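Side-chain contacts in beta-porphyranase A (Bacteroides plebeius, PDB 4AW7), which cleaves the red-algal polysaccharide porphyran at linkages between beta-D-galactose and alpha-L-galactose-6-sulfate, releasing mostly disaccharides and tolerating methylated galactose: residues N206-R211 and D252-Y257; S76-K81 and K87-K92; Y332-Y335 and F340-D343. All blocks are in the same frame, centred on the assembly; numbering follows the deposited sequence.

Contact 1 (N206-R211 and D252-Y257); sequences NYWNTR and DMVEAY. With K (potassium ion), chain F.
Trp-208 and Met-253 mark the nearest backbone approach, with 9.2 Å between their CA atoms. The short axes of helix 206-210 and of the 252-257 part of helix 245-262 come no closer than 12.8 Å and run at 51° to each other, a spacing that large side chains fill. Trp-208 spans most of it: its CG lies anti to the backbone N (chi1 166°), which sends the indole out toward the other helix. The extended chain of Met-253 lies across one indole face. Its methyl CE sits 3.5 Å from the centroid of the Trp-208 five-membered ring, almost on the ring normal, as a CH-pi contact, while SD is 4.0 Å from the centroid of the six-membered ring, a Met-aromatic contact. Helix 206-210 lies in the segment after strand 189-195 of the (beta/alpha)8-barrel, and helix 245-262 follows strand 225-233. Strand 469-484, from the beta-rich part downstream of the barrel, closes over the contact, and Trp-208 NE1 is hydrogen-bonded to Tyr-481 OH. At the indole edge, Trp-208 CZ2 touches Tyr-257 CB at 3.6 Å. The two rings make an offset edge-to-face pair, the Trp-208 edge toward the Tyr-257 face, with planes at 88°; Tyr-257 OH is held by Asp-217. Val-254 adds a loose apolar touch through CG2. Tyr-207 OH binds the potassium ion at 2.9 Å, together with Tyr-193 OH and Tyr-197 O. Arg-211 CD lies over a face of the Tyr-207 ring, and Arg-211 NH1 donates to Thr-210 OG1 (2.8 Å) within the guanidinium plane.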
loop_
_atom_site.group_PDB
_atom_site.type_symbol
_atom_site.label_atom_id
_atom_site.label_comp_id
_atom_site.label_asym_id
_atom_site.label_seq_id
_atom_site.Cartn_x
_atom_site.Cartn_y
_atom_site.Cartn_z
ATOM N N ASN A 206 0.788 -21.441 8.113
ATOM C CA ASN A 206 0.193 -22.267 7.047
ATOM C C ASN A 206 -0.505 -21.407 6.012
ATOM O O ASN A 206 -0.502 -21.728 4.821
ATOM C CB ASN A 206 -0.796 -23.290 7.611
ATOM C CG ASN A 206 -1.310 -24.233 6.544
ATOM O OD1 ASN A 206 -0.544 -25.035 6.048
ATOM N ND2 ASN A 206 -2.581 -24.098 6.155
ATOM N N TYR A 207 -1.108 -20.313 6.443
ATOM C CA TYR A 207 -1.838 -19.446 5.530
ATOM C C TYR A 207 -0.866 -18.819 4.506
ATOM O O TYR A 207 -1.092 -18.897 3.308
ATOM C CB TYR A 207 -2.671 -18.411 6.287
ATOM C CG TYR A 207 -3.575 -17.649 5.363
ATOM C CD1 TYR A 207 -3.185 -16.490 4.708
ATOM C CD2 TYR A 207 -4.867 -18.115 5.134
ATOM C CE1 TYR A 207 -4.032 -15.854 3.844
ATOM C CE2 TYR A 207 -5.725 -17.450 4.279
ATOM C CZ TYR A 207 -5.303 -16.307 3.639
ATOM O OH TYR A 207 -6.158 -15.680 2.753
ATOM N N TRP A 208 0.204 -18.204 4.981
ATOM C CA TRP A 208 1.271 -17.745 4.118
ATOM C C TRP A 208 1.670 -18.876 3.149
ATOM O O TRP A 208 1.720 -18.689 1.947
ATOM C CB TRP A 208 2.510 -17.346 4.928
ATOM C CG TRP A 208 3.739 -17.177 4.085
ATOM C CD1 TRP A 208 4.761 -18.052 3.989
ATOM C CD2 TRP A 208 4.068 -16.083 3.221
ATOM N NE1 TRP A 208 5.698 -17.597 3.117
ATOM C CE2 TRP A 208 5.293 -16.386 2.621
ATOM C CE3 TRP A 208 3.436 -14.871 2.900
ATOM C CZ2 TRP A 208 5.904 -15.537 1.707
ATOM C CZ3 TRP A 208 4.054 -14.022 2.017
ATOM C CH2 TRP A 208 5.267 -14.373 1.405
ATOM N N ASN A 209 1.972 -20.071 3.691
ATOM C CA ASN A 209 2.501 -21.124 2.862
ATOM C C ASN A 209 1.574 -21.535 1.747
ATOM O O ASN A 209 2.036 -21.810 0.620
ATOM C CB ASN A 209 2.834 -22.378 3.687
ATOM C CG ASN A 209 4.050 -22.232 4.558
ATOM O OD1 ASN A 209 4.918 -21.405 4.309
ATOM N ND2 ASN A 209 4.133 -23.072 5.601
ATOM N N THR A 210 0.273 -21.530 2.008
ATOM C CA THR A 210 -0.688 -22.085 1.074
ATOM C C THR A 210 -1.426 -21.046 0.226
ATOM O O THR A 210 -2.118 -21.406 -0.715
ATOM C CB THR A 210 -1.703 -22.981 1.828
ATOM O OG1 THR A 210 -2.379 -22.205 2.830
ATOM C CG2 THR A 210 -1.019 -24.185 2.455
ATOM N N ARG A 211 -1.234 -19.749 0.546
ATOM C CA ARG A 211 -1.836 -18.668 -0.218
ATOM C C ARG A 211 -0.719 -17.885 -0.909
ATOM O O ARG A 211 -0.361 -18.213 -2.023
ATOM C CB ARG A 211 -2.789 -17.823 0.660
ATOM C CG ARG A 211 -4.187 -18.391 0.823
ATOM C CD ARG A 211 -4.269 -19.642 1.663
ATOM N NE ARG A 211 -5.662 -19.973 1.952
ATOM C CZ ARG A 211 -6.056 -21.050 2.609
ATOM N NH1 ARG A 211 -5.192 -21.956 2.998
ATOM N NH2 ARG A 211 -7.325 -21.197 2.906
ATOM N N ASP A 252 6.459 -6.395 4.078
ATOM C CA ASP A 252 7.827 -6.869 4.206
ATOM C C ASP A 252 7.953 -8.358 3.898
ATOM O O ASP A 252 8.959 -8.770 3.328
ATOM C CB ASP A 252 8.384 -6.612 5.611
ATOM C CG ASP A 252 8.900 -5.210 5.835
ATOM O OD1 ASP A 252 8.604 -4.294 5.032
ATOM O OD2 ASP A 252 9.658 -5.004 6.831
ATOM N N MET A 253 6.954 -9.169 4.248
ATOM C CA MET A 253 7.092 -10.604 3.980
ATOM C C MET A 253 7.106 -10.916 2.500
ATOM O O MET A 253 7.841 -11.780 2.029
ATOM C CB MET A 253 6.036 -11.420 4.679
ATOM C CG MET A 253 6.400 -12.890 4.807
ATOM S SD MET A 253 5.307 -13.741 5.991
ATOM C CE MET A 253 6.181 -15.321 6.115
ATOM N N VAL A 254 6.231 -10.218 1.770
ATOM C CA VAL A 254 6.190 -10.366 0.292
ATOM C C VAL A 254 7.556 -10.010 -0.304
ATOM O O VAL A 254 8.088 -10.741 -1.128
ATOM C CB VAL A 254 5.034 -9.575 -0.326
ATOM C CG1 VAL A 254 5.072 -9.608 -1.839
ATOM C CG2 VAL A 254 3.702 -10.058 0.210
ATOM N N GLU A 255 8.103 -8.869 0.109
ATOM C CA GLU A 255 9.417 -8.449 -0.398
ATOM C C GLU A 255 10.504 -9.453 -0.031
ATOM O O GLU A 255 11.356 -9.807 -0.859
ATOM C CB GLU A 255 9.779 -7.070 0.173
ATOM C CG GLU A 255 8.914 -5.938 -0.314
ATOM C CD GLU A 255 9.277 -4.570 0.291
ATOM O OE1 GLU A 255 10.315 -4.467 0.985
ATOM O OE2 GLU A 255 8.580 -3.534 0.047
ATOM N N ALA A 256 10.509 -9.874 1.236
ATOM C CA ALA A 256 11.552 -10.764 1.735
ATOM C C ALA A 256 11.543 -12.091 0.994
ATOM O O ALA A 256 12.623 -12.595 0.624
ATOM C CB ALA A 256 11.357 -10.969 3.235
ATOM N N TYR A 257 10.364 -12.660 0.726
ATOM C CA TYR A 257 10.324 -13.918 -0.017
ATOM C C TYR A 257 10.635 -13.721 -1.487
ATOM O O TYR A 257 11.328 -14.551 -2.088
ATOM C CB TYR A 257 9.012 -14.644 0.201
ATOM C CG TYR A 257 9.021 -16.038 -0.362
ATOM C CD1 TYR A 257 9.916 -16.975 0.111
ATOM C CD2 TYR A 257 8.156 -16.404 -1.380
ATOM C CE1 TYR A 257 9.965 -18.248 -0.425
ATOM C CE2 TYR A 257 8.168 -17.679 -1.928
ATOM C CZ TYR A 257 9.095 -18.593 -1.461
ATOM O OH TYR A 257 9.136 -19.897 -1.973
HETATM K K K F . -5.381 -13.516 0.987
#

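Contact 2 (S76-K81 and K87-K92); sequences SYAYNK and KYPQMK. With L6S (6-O-sulfo-alpha-L-galactopyranose), chain B.
Tyr-77 and Met-91 cross at a slant in a Met-aromatic contact that joins helix 74-82, which follows the second strand (66-71) of the (beta/alpha)8-barrel, to the irregular segment 87-92. Met-91 SD stands 3.8 Å from Tyr-77 OH and approaches the ring obliquely, 46° off its normal. The bend of the Met-91 chain at chi2 (57°) turns the sulfur toward the phenol end. Further along, the methyl of Ala-78 touches two consecutive residues of the loop: its CB meets Tyr-88 CD1 at 3.6 Å, in the plane of that ring and at its edge, and Pro-89 CD at the same 3.6 Å. The Tyr-88 ring is stacked on Trp-126 of helix 120-132, which ties the loop to the next part of the barrel. Lys-81 passes Pro-89 with its CB and CG, then bends at chi2 and chi4 and folds back along its own helix, so that NZ lies 3.3 Å above the plane of the Tyr-77 ring, over its centre. There Lys-81 NZ donates to Tyr-77 O (3.0 Å). It also donates to Asn-80 OD1, on an in-plane lone pair. Lys-81 NZ reaches O1S of the bound 6-sulfo-galactose at 3.0 Å and is also close to O2S, a setting consistent with charge attraction to the sulfate and with the experimentally identified role of Lys-81 in substrate binding. Sulfate atom O3S lies at the Tyr-77 ring edge. Two waters link Tyr-77 OH to the loop backbone, one donating to Gln-90 O and the other accepting from Lys-92 N at 2.9 Å.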
loop_
_atom_site.group_PDB
_atom_site.type_symbol
_atom_site.label_atom_id
_atom_site.label_comp_id
_atom_site.label_asym_id
_atom_site.label_seq_id
_atom_site.Cartn_x
_atom_site.Cartn_y
_atom_site.Cartn_z
ATOM N N SER A 76 -14.949 -10.556 -18.624
ATOM C CA SER A 76 -16.264 -9.927 -18.632
ATOM C C SER A 76 -16.626 -9.571 -20.106
ATOM O O SER A 76 -17.749 -9.842 -20.560
ATOM C CB SER A 76 -16.342 -8.755 -17.602
ATOM O OG SER A 76 -15.170 -7.982 -17.589
ATOM N N TYR A 77 -15.665 -9.070 -20.882
ATOM C CA TYR A 77 -15.928 -8.790 -22.304
ATOM C C TYR A 77 -16.326 -10.070 -23.058
ATOM O O TYR A 77 -17.305 -10.100 -23.799
ATOM C CB TYR A 77 -14.677 -8.184 -22.927
ATOM C CG TYR A 77 -14.772 -7.963 -24.431
ATOM C CD1 TYR A 77 -14.469 -8.998 -25.314
ATOM C CD2 TYR A 77 -15.143 -6.726 -24.976
ATOM C CE1 TYR A 77 -14.555 -8.832 -26.685
ATOM C CE2 TYR A 77 -15.234 -6.549 -26.362
ATOM C CZ TYR A 77 -14.932 -7.612 -27.206
ATOM O OH TYR A 77 -14.989 -7.475 -28.583
ATOM N N ALA A 78 -15.565 -11.145 -22.858
ATOM C CA ALA A 78 -15.814 -12.399 -23.581
ATOM C C ALA A 78 -17.140 -13.007 -23.189
ATOM O O ALA A 78 -17.890 -13.457 -24.067
ATOM C CB ALA A 78 -14.691 -13.416 -23.405
ATOM N N TYR A 79 -17.441 -13.061 -21.900
ATOM C CA TYR A 79 -18.699 -13.666 -21.445
ATOM C C TYR A 79 -19.888 -12.904 -22.006
ATOM O O TYR A 79 -20.895 -13.494 -22.395
ATOM C CB TYR A 79 -18.750 -13.802 -19.916
ATOM C CG TYR A 79 -19.987 -14.537 -19.485
ATOM C CD1 TYR A 79 -19.986 -15.938 -19.349
ATOM C CD2 TYR A 79 -21.158 -13.854 -19.200
ATOM C CE1 TYR A 79 -21.161 -16.617 -18.988
ATOM C CE2 TYR A 79 -22.305 -14.529 -18.836
ATOM C CZ TYR A 79 -22.303 -15.897 -18.727
ATOM O OH TYR A 79 -23.476 -16.535 -18.385
ATOM N N ASN A 80 -19.741 -11.589 -22.120
ATOM C CA ASN A 80 -20.794 -10.737 -22.694
ATOM C C ASN A 80 -21.118 -11.118 -24.147
ATOM O O ASN A 80 -22.277 -10.974 -24.573
ATOM C CB ASN A 80 -20.389 -9.262 -22.554
ATOM C CG ASN A 80 -21.368 -8.303 -23.180
ATOM O OD1 ASN A 80 -21.145 -7.860 -24.299
ATOM N ND2 ASN A 80 -22.405 -7.945 -22.458
ATOM N N LYS A 81 -20.130 -11.658 -24.849
ATOM C CA LYS A 81 -20.319 -12.141 -26.241
ATOM C C LYS A 81 -20.778 -13.593 -26.319
ATOM O O LYS A 81 -21.674 -13.906 -27.101
ATOM C CB LYS A 81 -19.027 -12.021 -27.044
ATOM C CG LYS A 81 -18.362 -10.635 -27.008
ATOM C CD LYS A 81 -19.287 -9.512 -27.427
ATOM C CE LYS A 81 -18.667 -8.123 -27.174
ATOM N NZ LYS A 81 -18.297 -7.940 -25.669
ATOM N N LYS A 87 -15.061 -19.789 -22.945
ATOM C CA LYS A 87 -15.235 -19.762 -24.398
ATOM C C LYS A 87 -15.100 -18.309 -24.872
ATOM O O LYS A 87 -15.796 -17.414 -24.378
ATOM C CB LYS A 87 -16.601 -20.321 -24.744
ATOM C CG LYS A 87 -16.881 -21.741 -24.223
ATOM C CD LYS A 87 -16.432 -22.883 -25.147
ATOM C CE LYS A 87 -15.011 -23.354 -24.866
ATOM N NZ LYS A 87 -14.896 -24.844 -24.937
ATOM N N TYR A 88 -14.232 -18.096 -25.865
ATOM C CA TYR A 88 -13.794 -16.747 -26.251
ATOM C C TYR A 88 -14.182 -16.440 -27.700
ATOM O O TYR A 88 -14.171 -17.339 -28.564
ATOM C CB TYR A 88 -12.288 -16.603 -25.991
ATOM C CG TYR A 88 -11.992 -16.999 -24.570
ATOM C CD1 TYR A 88 -12.506 -16.265 -23.508
ATOM C CD2 TYR A 88 -11.263 -18.131 -24.283
ATOM C CE1 TYR A 88 -12.308 -16.659 -22.187
ATOM C CE2 TYR A 88 -11.023 -18.509 -22.976
ATOM C CZ TYR A 88 -11.586 -17.775 -21.919
ATOM O OH TYR A 88 -11.374 -18.174 -20.603
ATOM N N PRO A 89 -14.631 -15.197 -27.940
ATOM C CA PRO A 89 -15.044 -14.781 -29.292
ATOM C C PRO A 89 -13.806 -14.467 -30.118
ATOM O O PRO A 89 -12.692 -14.595 -29.637
ATOM C CB PRO A 89 -15.863 -13.539 -29.022
ATOM C CG PRO A 89 -15.074 -12.891 -27.860
ATOM C CD PRO A 89 -14.701 -14.082 -26.980
ATOM N N GLN A 90 -13.980 -14.126 -31.402
ATOM C CA GLN A 90 -12.842 -13.611 -32.163
ATOM C C GLN A 90 -12.776 -12.095 -31.970
ATOM O O GLN A 90 -13.789 -11.401 -31.967
ATOM C CB GLN A 90 -12.913 -13.957 -33.666
ATOM C CG GLN A 90 -13.419 -15.372 -34.007
ATOM C CD GLN A 90 -12.335 -16.433 -33.975
ATOM O OE1 GLN A 90 -11.526 -16.544 -34.909
ATOM N NE2 GLN A 90 -12.326 -17.242 -32.914
ATOM N N MET A 91 -11.573 -11.594 -31.783
ATOM C CA MET A 91 -11.345 -10.178 -31.600
ATOM C C MET A 91 -11.174 -9.563 -33.002
ATOM O O MET A 91 -10.439 -10.123 -33.825
ATOM C CB MET A 91 -10.092 -10.034 -30.726
ATOM C CG MET A 91 -9.941 -8.755 -30.006
ATOM S SD MET A 91 -11.302 -8.351 -28.956
ATOM C CE MET A 91 -10.882 -6.630 -28.641
ATOM N N LYS A 92 -11.884 -8.463 -33.271
ATOM C CA LYS A 92 -11.668 -7.672 -34.505
ATOM C C LYS A 92 -10.159 -7.382 -34.628
ATOM O O LYS A 92 -9.551 -6.802 -33.717
ATOM C CB LYS A 92 -12.506 -6.380 -34.463
ATOM C CG LYS A 92 -12.442 -5.466 -35.740
ATOM C CD LYS A 92 -13.374 -4.242 -35.590
ATOM C CE LYS A 92 -13.058 -3.093 -36.588
ATOM N NZ LYS A 92 -12.758 -3.534 -37.974
HETATM O O1S L6S B . -18.153 -5.001 -25.265
HETATM O O2S L6S B . -18.266 -6.487 -23.325
HETATM O O3S L6S B . -16.926 -4.411 -23.217
HETATM C C1 L6S B . -22.495 -4.530 -20.884
HETATM C C2 L6S B . -23.936 -4.535 -21.451
HETATM C C3 L6S B . -24.064 -3.554 -22.615
HETATM C C4 L6S B . -22.999 -3.893 -23.683
HETATM C C5 L6S B . -21.588 -3.861 -23.044
HETATM C C6 L6S B . -20.522 -4.286 -24.023
HETATM O O2 L6S B . -24.888 -4.155 -20.444
HETATM O O3 L6S B . -25.360 -3.645 -23.203
HETATM O O4 L6S B . -23.281 -5.205 -24.239
HETATM O O5 L6S B . -21.482 -4.762 -21.866
HETATM O O6 L6S B . -19.264 -4.226 -23.360
HETATM S S1 L6S B . -18.149 -5.065 -23.775
HETATM O O HOH W 1 -15.264 -9.991 -30.064
HETATM O O HOH W 2 -13.579 -7.120 -31.275
#

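Contact 3 (Y332-Y335 and F340-D343); sequences YTSY and FIPD. With L6S (6-O-sulfo-alpha-L-galactopyranose), chain C; GLA (alpha-D-galactopyranose), chain D; GAL (beta-D-galactopyranose), chain E.
Ser-334 lays its short side chain against the end of Ile-341, with both CB and OG 3.8 Å from Ile-341 CD1. The hydroxyl lies anti to the carbonyl carbon (chi1 -70°), a setting that also brings OG 3.5 Å from Pro-342 CD. The torsions of Ile-341 (chi1 -54°, chi2 -64°) swing CD1 round to the serine. The backbones are nearest at this pair, with CA atoms of Ser-334 and Ile-341 6.7 Å apart. The polar link between the segments is made by a water, which lies 2.7 Å from both Ser-334 OG and Phe-340 O and bridges them. Strand 340-342 pairs antiparallel with strand 353-355, and the 332-335 loop follows the last strand of the (beta/alpha)8-barrel, on the side where the glycan binds; Ser-334 is also tied by backbone hydrogen bonding to Tyr-285. The next residue, Tyr-335, turns to the glycan. Its CE2 stands 3.2 Å from O6 of a bound 6-sulfo-galactose, which Ser-319 and His-47 also hold by hydrogen bonds. Tyr-335 OH lies 3.6 Å from C4 of the galactose beyond, modelled as both anomers; Tyr-231, Ile-276 and Phe-317, which form the methyl-accommodating pocket of the cleavage subsite, contact the beta-galactose too. Across the contact, then, apolar CH groups of Ile-341 and Pro-342 lie against the serine hydroxyl, and its hydrogen bonding toward the strand goes through a water, so the two segments meet by van der Waals touch and a relayed bond, not a direct polar one.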
loop_
_atom_site.group_PDB
_atom_site.type_symbol
_atom_site.label_atom_id
_atom_site.label_comp_id
_atom_site.label_asym_id
_atom_site.label_seq_id
_atom_site.Cartn_x
_atom_site.Cartn_y
_atom_site.Cartn_z
ATOM N N TYR A 332 -32.354 2.333 -2.962
ATOM C CA TYR A 332 -31.746 3.528 -3.594
ATOM C C TYR A 332 -30.605 4.170 -2.788
ATOM O O TYR A 332 -30.286 5.347 -2.979
ATOM C CB TYR A 332 -32.823 4.573 -3.924
ATOM C CG TYR A 332 -33.885 4.018 -4.835
ATOM C CD1 TYR A 332 -33.642 3.846 -6.201
ATOM C CD2 TYR A 332 -35.107 3.608 -4.322
ATOM C CE1 TYR A 332 -34.620 3.320 -7.048
ATOM C CE2 TYR A 332 -36.085 3.075 -5.152
ATOM C CZ TYR A 332 -35.841 2.938 -6.510
ATOM O OH TYR A 332 -36.834 2.413 -7.323
ATOM N N THR A 333 -29.989 3.383 -1.912
ATOM C CA THR A 333 -28.833 3.842 -1.202
ATOM C C THR A 333 -27.596 3.819 -2.109
ATOM O O THR A 333 -27.503 3.053 -3.069
ATOM C CB THR A 333 -28.544 3.001 0.057
ATOM O OG1 THR A 333 -28.284 1.640 -0.306
ATOM C CG2 THR A 333 -29.677 3.088 1.050
ATOM N N SER A 334 -26.650 4.679 -1.748
ATOM C CA SER A 334 -25.324 4.684 -2.369
ATOM C C SER A 334 -24.441 3.638 -1.688
ATOM O O SER A 334 -24.709 3.199 -0.561
ATOM C CB SER A 334 -24.719 6.065 -2.226
ATOM O OG SER A 334 -25.402 6.994 -3.060
ATOM N N TYR A 335 -23.410 3.217 -2.409
ATOM C CA TYR A 335 -22.392 2.305 -1.872
ATOM C C TYR A 335 -21.508 3.072 -0.888
ATOM O O TYR A 335 -21.193 4.227 -1.105
ATOM C CB TYR A 335 -21.551 1.764 -3.021
ATOM C CG TYR A 335 -20.534 0.735 -2.656
ATOM C CD1 TYR A 335 -20.866 -0.400 -1.935
ATOM C CD2 TYR A 335 -19.230 0.851 -3.100
ATOM C CE1 TYR A 335 -19.905 -1.378 -1.641
ATOM C CE2 TYR A 335 -18.268 -0.108 -2.809
ATOM C CZ TYR A 335 -18.597 -1.223 -2.082
ATOM O OH TYR A 335 -17.622 -2.159 -1.826
ATOM N N PHE A 340 -19.406 10.627 -4.535
ATOM C CA PHE A 340 -20.525 11.529 -4.880
ATOM C C PHE A 340 -21.828 10.850 -4.489
ATOM O O PHE A 340 -22.004 9.658 -4.737
ATOM C CB PHE A 340 -20.553 11.830 -6.379
ATOM C CG PHE A 340 -19.453 12.727 -6.879
ATOM C CD1 PHE A 340 -18.209 12.221 -7.260
ATOM C CD2 PHE A 340 -19.664 14.090 -6.970
ATOM C CE1 PHE A 340 -17.221 13.089 -7.746
ATOM C CE2 PHE A 340 -18.706 14.933 -7.472
ATOM C CZ PHE A 340 -17.477 14.444 -7.828
ATOM N N ILE A 341 -22.762 11.643 -3.966
ATOM C CA ILE A 341 -24.052 11.174 -3.475
ATOM C C ILE A 341 -25.102 11.990 -4.220
ATOM O O ILE A 341 -25.005 13.212 -4.263
ATOM C CB ILE A 341 -24.177 11.401 -1.961
ATOM C CG1 ILE A 341 -22.983 10.767 -1.222
ATOM C CG2 ILE A 341 -25.526 10.897 -1.453
ATOM C CD1 ILE A 341 -22.849 9.248 -1.305
ATOM N N PRO A 342 -26.098 11.314 -4.802
ATOM C CA PRO A 342 -27.096 12.077 -5.572
ATOM C C PRO A 342 -28.085 12.748 -4.646
ATOM O O PRO A 342 -28.551 12.138 -3.695
ATOM C CB PRO A 342 -27.754 11.001 -6.410
ATOM C CG PRO A 342 -27.738 9.779 -5.524
ATOM C CD PRO A 342 -26.375 9.867 -4.830
ATOM N N ASP A 343 -28.442 13.986 -4.982
ATOM C CA ASP A 343 -29.463 14.699 -4.233
ATOM C C ASP A 343 -30.837 14.016 -4.337
ATOM O O ASP A 343 -31.565 13.963 -3.350
ATOM C CB ASP A 343 -29.469 16.166 -4.679
ATOM C CG ASP A 343 -28.179 16.888 -4.271
ATOM O OD1 ASP A 343 -27.799 16.753 -3.090
ATOM O OD2 ASP A 343 -27.527 17.571 -5.104
HETATM O O1S L6S C . -15.525 1.169 -6.898
HETATM O O2S L6S C . -17.665 1.742 -5.835
HETATM O O3S L6S C . -17.576 0.311 -7.830
HETATM C C1 L6S C . -14.930 -4.724 -4.726
HETATM C C2 L6S C . -16.031 -5.544 -5.358
HETATM C C3 L6S C . -17.382 -4.849 -5.127
HETATM C C4 L6S C . -17.317 -3.402 -5.747
HETATM C C5 L6S C . -16.130 -2.665 -5.116
HETATM C C6 L6S C . -15.814 -1.395 -5.938
HETATM O O2 L6S C . -16.026 -6.901 -4.868
HETATM O O3 L6S C . -18.470 -5.590 -5.699
HETATM O O4 L6S C . -17.145 -3.535 -7.167
HETATM O O5 L6S C . -14.894 -3.388 -5.167
HETATM O O6 L6S C . -16.825 -0.433 -5.678
HETATM S S1 L6S C . -16.881 0.787 -6.601
HETATM C C1 GLA D . -12.545 -5.993 -0.900
HETATM C C2 GLA D . -13.406 -5.953 -2.177
HETATM C C3 GLA D . -14.192 -4.658 -2.270
HETATM C C4 GLA D . -14.859 -4.303 -0.965
HETATM C C5 GLA D . -13.809 -4.287 0.159
HETATM C C6 GLA D . -14.418 -3.625 1.448
HETATM O O1 GLA D . -11.378 -5.289 -0.929
HETATM O O2 GLA D . -12.558 -6.171 -3.351
HETATM O O3 GLA D . -15.247 -4.757 -3.189
HETATM O O4 GLA D . -15.901 -5.254 -0.670
HETATM O O5 GLA D . -13.312 -5.700 0.254
HETATM O O6 GLA D . -14.122 -2.161 1.402
HETATM C C1 GAL E . -12.545 -5.993 -0.900
HETATM C C2 GAL E . -13.406 -5.953 -2.177
HETATM C C3 GAL E . -14.192 -4.658 -2.270
HETATM C C4 GAL E . -14.859 -4.303 -0.965
HETATM C C5 GAL E . -13.809 -4.287 0.159
HETATM C C6 GAL E . -14.418 -3.625 1.448
HETATM O O1 GAL E . -11.856 -7.306 -0.866
HETATM O O2 GAL E . -12.558 -6.171 -3.351
HETATM O O3 GAL E . -15.247 -4.757 -3.189
HETATM O O4 GAL E . -15.901 -5.254 -0.670
HETATM O O5 GAL E . -13.312 -5.700 0.254
HETATM O O6 GAL E . -14.122 -2.161 1.402
HETATM O O HOH W 3 -23.614 7.484 -5.069
#

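Along the chain the contacts follow one another in series, contact 2 first, then contact 1, then contact 3, and none touches another: their centres lie 32 to 39 Å apart. All three belong to the (beta/alpha)8-barrel, in segments that follow its second, fifth, sixth and eighth strands. Contacts 2 and 3 lie along the substrate groove, about 17 Å apart at their nearest atoms, and their residues (Tyr-77, Asn-80 and Lys-81 in contact 2, Tyr-335 in contact 3) meet different sulfated galactoses. Contact 1 stands apart from the sugars, joining helices 206-210 and 245-262 where the downstream beta-rich part packs against them, and including a ligand of the potassium ion.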